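Local coordinates for tyrosyl-tRNA synthetase (Pyrococcus horikoshii, PDB 2CYC) that attaches L-tyrosine to the acceptor end of tRNA(Tyr) in two steps, first activating the amino acid with ATP as tyrosyl-adenylate, at the tyrosine site. Sequence-based numbering; all coordinates share one arbitrary frame.

The tyrosine site. Residues 37, 39-41, 71, 73, 76, 152, 168, 172, 175, 190. With TYR (tyrosine), chain B.
The substrate L-tyrosine lies phenol-first in a deep, narrow slot of the class I synthetase catalytic domain, which buries 315 of its 354 Å². One broad wall is Gln172 of helix 164-178: with CG anti to the backbone N (chi1 -175°) and the chain extended, its carboxamide lies over a ring face, CD 3.6 Å from the centroid. On the opposite face lie Ala73, its CB reaching the substrate's CD2, Phe71 and, from strand 36-40, the Gly39 backbone, whose CA sits over the rim 3.4 Å from substrate CD1. The CE2 edge points into a face of the His76 imidazole, the planes crossing at 71°.

At the floor, the substrate hydroxyl is held between Tyr37 OH and Asp175, a pairing that recognises the phenol hydroxyl and would disfavour phenylalanine, which lacks it. Substrate OH donates to the anti lone pair of Asp175 OD2 at 2.5 Å, while His76 NE2 donates to the syn lone pair of the same oxygen, a second-shell bond that helps fix the carboxylate and may favour its charged form.

Near the mouth, the alpha-amino group is gripped by Tyr168 OH, Gln172 OE1 and Gln190 OE1. Tyr168 presents its hydroxyl edge-on and donates its own hydrogen bond to the anti lone pair of Glu41 OE2. The Gln190 chain bends at chi2 (-58°) to bring its amide alongside the substrate's CA. The carboxylate end points away from the ring pocket, probably towards the mouth, where ATP would be expected to meet it. Gln190 is itself braced at both ends of its amide: OE1 accepts from Gln172 NE2, and NE2 donates in plane to a lone pair of Ile152 O at 2.9 Å.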
loop_
_atom_site.group_PDB
_atom_site.type_symbol
_atom_site.label_atom_id
_atom_site.label_comp_id
_atom_site.label_asym_id
_atom_site.label_seq_id
_atom_site.Cartn_x
_atom_site.Cartn_y
_atom_site.Cartn_z
ATOM N N TYR A 37 15.309 -7.800 15.729
ATOM C CA TYR A 37 14.948 -8.480 14.512
ATOM C C TYR A 37 15.825 -7.942 13.397
ATOM O O TYR A 37 16.381 -6.842 13.487
ATOM C CB TYR A 37 13.462 -8.281 14.167
ATOM C CG TYR A 37 13.166 -7.355 12.994
ATOM C CD1 TYR A 37 12.402 -7.798 11.903
ATOM C CD2 TYR A 37 13.578 -6.016 13.008
ATOM C CE1 TYR A 37 12.045 -6.924 10.866
ATOM C CE2 TYR A 37 13.233 -5.134 11.975
ATOM C CZ TYR A 37 12.461 -5.591 10.916
ATOM O OH TYR A 37 12.060 -4.701 9.952
ATOM N N GLY A 39 15.495 -8.515 9.059
ATOM C CA GLY A 39 14.794 -9.191 7.988
ATOM C C GLY A 39 15.670 -9.438 6.780
ATOM O O GLY A 39 16.625 -8.705 6.518
ATOM N N PHE A 40 15.346 -10.487 6.034
ATOM C CA PHE A 40 16.120 -10.809 4.850
ATOM C C PHE A 40 15.199 -11.201 3.720
ATOM O O PHE A 40 14.196 -11.890 3.920
ATOM C CB PHE A 40 17.044 -12.006 5.081
ATOM C CG PHE A 40 17.975 -11.855 6.233
ATOM C CD1 PHE A 40 17.592 -12.259 7.511
ATOM C CD2 PHE A 40 19.251 -11.340 6.041
ATOM C CE1 PHE A 40 18.471 -12.156 8.576
ATOM C CE2 PHE A 40 20.138 -11.234 7.107
ATOM C CZ PHE A 40 19.744 -11.645 8.373
ATOM N N GLU A 41 15.550 -10.769 2.525
ATOM C CA GLU A 41 14.794 -11.182 1.364
ATOM C C GLU A 41 15.283 -12.613 1.116
ATOM O O GLU A 41 16.372 -12.987 1.559
ATOM C CB GLU A 41 15.127 -10.300 0.169
ATOM C CG GLU A 41 14.360 -8.973 0.149
ATOM C CD GLU A 41 14.348 -8.339 -1.238
ATOM O OE1 GLU A 41 14.798 -9.005 -2.193
ATOM O OE2 GLU A 41 13.888 -7.186 -1.373
ATOM N N PHE A 71 13.863 -12.551 10.581
ATOM C CA PHE A 71 12.608 -12.340 9.863
ATOM C C PHE A 71 12.811 -12.698 8.383
ATOM O O PHE A 71 13.588 -12.039 7.680
ATOM C CB PHE A 71 12.226 -10.860 10.017
ATOM C CG PHE A 71 10.857 -10.499 9.502
ATOM C CD1 PHE A 71 9.710 -10.845 10.219
ATOM C CD2 PHE A 71 10.719 -9.722 8.348
ATOM C CE1 PHE A 71 8.446 -10.417 9.803
ATOM C CE2 PHE A 71 9.457 -9.286 7.917
ATOM C CZ PHE A 71 8.317 -9.635 8.653
ATOM N N ALA A 73 11.537 -12.459 5.003
ATOM C CA ALA A 73 10.612 -11.601 4.254
ATOM C C ALA A 73 10.080 -12.194 2.955
ATOM O O ALA A 73 10.469 -11.745 1.868
ATOM C CB ALA A 73 11.295 -10.254 3.981
ATOM N N HIS A 76 7.685 -9.855 0.765
ATOM C CA HIS A 76 8.565 -8.769 0.337
ATOM C C HIS A 76 9.392 -9.229 -0.864
ATOM O O HIS A 76 9.542 -8.495 -1.835
ATOM C CB HIS A 76 9.525 -8.345 1.462
ATOM C CG HIS A 76 8.846 -7.994 2.749
ATOM N ND1 HIS A 76 8.233 -8.935 3.550
ATOM C CD2 HIS A 76 8.730 -6.811 3.402
ATOM C CE1 HIS A 76 7.775 -8.348 4.643
ATOM N NE2 HIS A 76 8.064 -7.058 4.577
ATOM N N ILE A 152 16.341 0.666 -0.511
ATOM C CA ILE A 152 16.519 -0.395 0.474
ATOM C C ILE A 152 16.265 -1.768 -0.142
ATOM O O ILE A 152 16.691 -2.789 0.412
ATOM C CB ILE A 152 15.606 -0.225 1.740
ATOM C CG1 ILE A 152 14.127 -0.356 1.367
ATOM C CG2 ILE A 152 15.888 1.119 2.417
ATOM C CD1 ILE A 152 13.178 -0.209 2.566
ATOM N N TYR A 168 6.284 -1.984 -0.383
ATOM C CA TYR A 168 7.373 -2.680 0.318
ATOM C C TYR A 168 8.032 -1.890 1.474
ATOM O O TYR A 168 8.143 -2.387 2.597
ATOM C CB TYR A 168 8.427 -3.102 -0.730
ATOM C CG TYR A 168 9.636 -3.895 -0.242
ATOM C CD1 TYR A 168 9.997 -5.083 -0.871
ATOM C CD2 TYR A 168 10.469 -3.414 0.772
ATOM C CE1 TYR A 168 11.151 -5.774 -0.517
ATOM C CE2 TYR A 168 11.633 -4.100 1.135
ATOM C CZ TYR A 168 11.964 -5.280 0.483
ATOM O OH TYR A 168 13.105 -5.977 0.828
ATOM N N GLN A 172 8.092 -2.755 5.559
ATOM C CA GLN A 172 9.297 -2.945 6.367
ATOM C C GLN A 172 9.177 -2.149 7.657
ATOM O O GLN A 172 9.555 -2.635 8.729
ATOM C CB GLN A 172 10.568 -2.519 5.607
ATOM C CG GLN A 172 11.886 -2.809 6.384
ATOM C CD GLN A 172 13.106 -2.958 5.478
ATOM O OE1 GLN A 172 12.966 -3.228 4.287
ATOM N NE2 GLN A 172 14.311 -2.813 6.047
ATOM N N ASP A 175 6.605 -3.872 9.861
ATOM C CA ASP A 175 7.156 -5.097 10.426
ATOM C C ASP A 175 7.794 -4.801 11.775
ATOM O O ASP A 175 7.755 -5.628 12.691
ATOM C CB ASP A 175 8.240 -5.691 9.519
ATOM C CG ASP A 175 7.699 -6.182 8.201
ATOM O OD1 ASP A 175 6.491 -6.484 8.127
ATOM O OD2 ASP A 175 8.493 -6.282 7.249
ATOM N N GLN A 190 19.886 -0.357 4.628
ATOM C CA GLN A 190 18.482 -0.368 5.012
ATOM C C GLN A 190 18.155 0.804 5.931
ATOM O O GLN A 190 17.010 0.953 6.341
ATOM C CB GLN A 190 18.150 -1.657 5.766
ATOM C CG GLN A 190 18.469 -2.928 5.008
ATOM C CD GLN A 190 17.737 -2.984 3.702
ATOM O OE1 GLN A 190 16.501 -2.966 3.667
ATOM N NE2 GLN A 190 18.488 -3.049 2.610
HETATM N N TYR B . 14.772 -4.865 2.727
HETATM C CA TYR B . 15.610 -5.950 3.322
HETATM C C TYR B . 16.689 -6.393 2.335
HETATM O O TYR B . 16.635 -5.957 1.165
HETATM C CB TYR B . 14.727 -7.148 3.704
HETATM C CG TYR B . 13.721 -6.836 4.795
HETATM C CD1 TYR B . 14.138 -6.429 6.062
HETATM C CD2 TYR B . 12.347 -6.950 4.561
HETATM C CE1 TYR B . 13.207 -6.134 7.073
HETATM C CE2 TYR B . 11.416 -6.670 5.560
HETATM C CZ TYR B . 11.847 -6.259 6.810
HETATM O OH TYR B . 10.914 -5.970 7.791
HETATM O OXT TYR B . 17.571 -7.174 2.743
#